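Local coordinates for armadillo repeat protein arm00016 (Synthetic construct, PDB 4D4E) that probably binds extended peptides in a modular, repeat-by-repeat manner, as a computationally designed armadillo repeat scaffold, at residues Val60-Asp64 and Pro100-Leu104. Sequence-based numbering, arbitrary orientation.
Sequences VKLLD and PLVKL
An apolar contact with a long salt bridge at its margin joins the C-terminal ends of two short helices, 56-61 and 98-103, that lie side by side in the designed armadillo array. Leu63, on the 3-10 turn that follows the first helix, carries most of it. With CG anti to its own carbonyl carbon (chi1 -55°), its side chain extends toward Pro100 and crosses it at about a right angle. Its CD1 methyl rests against two neighbours, 3.8 Å from CB of Pro100 and 4.0 Å from CD2 of Leu101. Lower on the same side chain, CB of Leu63 meets CD1 of Leu104 at 4.1 Å. Beside it, CG1 of Val60 touches the puckered CG corner of Pro100 at 4.0 Å. The exposed margin is polar: Lys103 runs toward the first segment and bends at chi3 and chi4 (60° and 42°), which curls its ammonium in beside Asp64, with NZ of Lys103 3.7 Å from OD1 of Asp64. At that length the pairing is probably a loose electrostatic attraction, and no hydrogen bond crosses the contact. The leucines also pack on the longer helices: Leu63 on Val75 and Ile78 of helix 68-81, Leu104 on both Val75 and Ala116, and Leu101 on Ala119, Ile120 and Ile123 of helix 110-124. The sequence Val-Lys-Leu runs from Val60 to Leu62 and again from Val102 to Leu104, so offset copies of one repeated sequence meet here, as expected of the side-by-side helix stacking in an armadillo solenoid.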
loop_
_atom_site.group_PDB
_atom_site.type_symbol
_atom_site.label_atom_id
_atom_site.label_comp_id
_atom_site.label_asym_id
_atom_site.label_seq_id
_atom_site.Cartn_x
_atom_site.Cartn_y
_atom_site.Cartn_z
ATOM N N VAL A 60 10.293 12.421 5.275
ATOM C CA VAL A 60 8.937 12.898 4.922
ATOM C C VAL A 60 8.987 14.283 4.243
ATOM O O VAL A 60 8.171 14.581 3.361
ATOM C CB VAL A 60 8.045 12.998 6.204
ATOM C CG1 VAL A 60 6.692 13.632 5.889
ATOM C CG2 VAL A 60 7.837 11.621 6.808
ATOM N N LYS A 61 9.888 15.150 4.714
ATOM C CA LYS A 61 9.993 16.477 4.171
ATOM C C LYS A 61 10.524 16.475 2.736
ATOM O O LYS A 61 10.236 17.413 1.987
ATOM C CB LYS A 61 10.862 17.352 5.060
ATOM C CG LYS A 61 10.828 18.810 4.675
ATOM C CD LYS A 61 12.174 19.448 4.979
ATOM C CE LYS A 61 12.489 20.598 4.029
ATOM N NZ LYS A 61 13.962 20.736 4.055
ATOM N N LEU A 62 11.286 15.441 2.355
ATOM C CA LEU A 62 11.742 15.257 0.964
ATOM C C LEU A 62 10.631 14.920 -0.028
ATOM O O LEU A 62 10.875 14.966 -1.238
ATOM C CB LEU A 62 12.846 14.167 0.877
ATOM C CG LEU A 62 14.234 14.546 1.414
ATOM C CD1 LEU A 62 15.220 13.394 1.372
ATOM C CD2 LEU A 62 14.769 15.794 0.682
ATOM N N LEU A 63 9.433 14.576 0.478
ATOM C CA LEU A 63 8.297 14.219 -0.362
ATOM C C LEU A 63 7.716 15.451 -1.009
ATOM O O LEU A 63 6.872 15.338 -1.867
ATOM C CB LEU A 63 7.186 13.480 0.415
ATOM C CG LEU A 63 7.601 12.213 1.179
ATOM C CD1 LEU A 63 6.429 11.495 1.871
ATOM C CD2 LEU A 63 8.426 11.283 0.266
ATOM N N ASP A 64 8.189 16.620 -0.600
ATOM C CA ASP A 64 7.819 17.865 -1.294
ATOM C C ASP A 64 8.904 18.467 -2.164
ATOM O O ASP A 64 8.712 19.542 -2.717
ATOM C CB ASP A 64 7.364 18.906 -0.303
ATOM C CG ASP A 64 5.935 18.813 -0.066
ATOM O OD1 ASP A 64 5.201 18.786 -1.087
ATOM O OD2 ASP A 64 5.556 18.697 1.124
ATOM N N PRO A 100 1.270 13.415 3.005
ATOM C CA PRO A 100 2.064 13.557 1.760
ATOM C C PRO A 100 2.045 12.294 0.929
ATOM O O PRO A 100 2.112 12.417 -0.297
ATOM C CB PRO A 100 3.493 13.819 2.254
ATOM C CG PRO A 100 3.359 14.130 3.710
ATOM C CD PRO A 100 2.107 13.514 4.216
ATOM N N LEU A 101 1.973 11.101 1.555
ATOM C CA LEU A 101 1.958 9.876 0.713
ATOM C C LEU A 101 0.697 9.882 -0.148
ATOM O O LEU A 101 0.748 9.605 -1.321
ATOM C CB LEU A 101 2.022 8.591 1.527
ATOM C CG LEU A 101 3.382 8.296 2.109
ATOM C CD1 LEU A 101 3.274 7.043 2.984
ATOM C CD2 LEU A 101 4.442 8.144 1.011
ATOM N N VAL A 102 -0.427 10.275 0.452
ATOM C CA VAL A 102 -1.722 10.307 -0.267
ATOM C C VAL A 102 -1.737 11.351 -1.371
ATOM O O VAL A 102 -2.357 11.097 -2.419
ATOM C CB VAL A 102 -2.885 10.704 0.670
ATOM C CG1 VAL A 102 -4.156 11.095 -0.106
ATOM C CG2 VAL A 102 -3.137 9.612 1.643
ATOM N N LYS A 103 -1.153 12.528 -1.098
ATOM C CA LYS A 103 -1.018 13.585 -2.104
ATOM C C LYS A 103 -0.273 13.018 -3.339
ATOM O O LYS A 103 -0.549 13.426 -4.480
ATOM C CB LYS A 103 -0.270 14.809 -1.530
ATOM C CG LYS A 103 0.267 15.844 -2.520
ATOM C CD LYS A 103 0.859 17.071 -1.847
ATOM C CE LYS A 103 2.035 16.790 -0.912
ATOM N NZ LYS A 103 3.055 15.795 -1.394
ATOM N N LEU A 104 0.663 12.088 -3.106
ATOM C CA LEU A 104 1.537 11.627 -4.213
ATOM C C LEU A 104 0.815 10.690 -5.168
ATOM O O LEU A 104 1.298 10.416 -6.246
ATOM C CB LEU A 104 2.850 11.018 -3.688
ATOM C CG LEU A 104 3.752 12.131 -3.143
ATOM C CD1 LEU A 104 4.925 11.552 -2.375
ATOM C CD2 LEU A 104 4.226 13.125 -4.224
#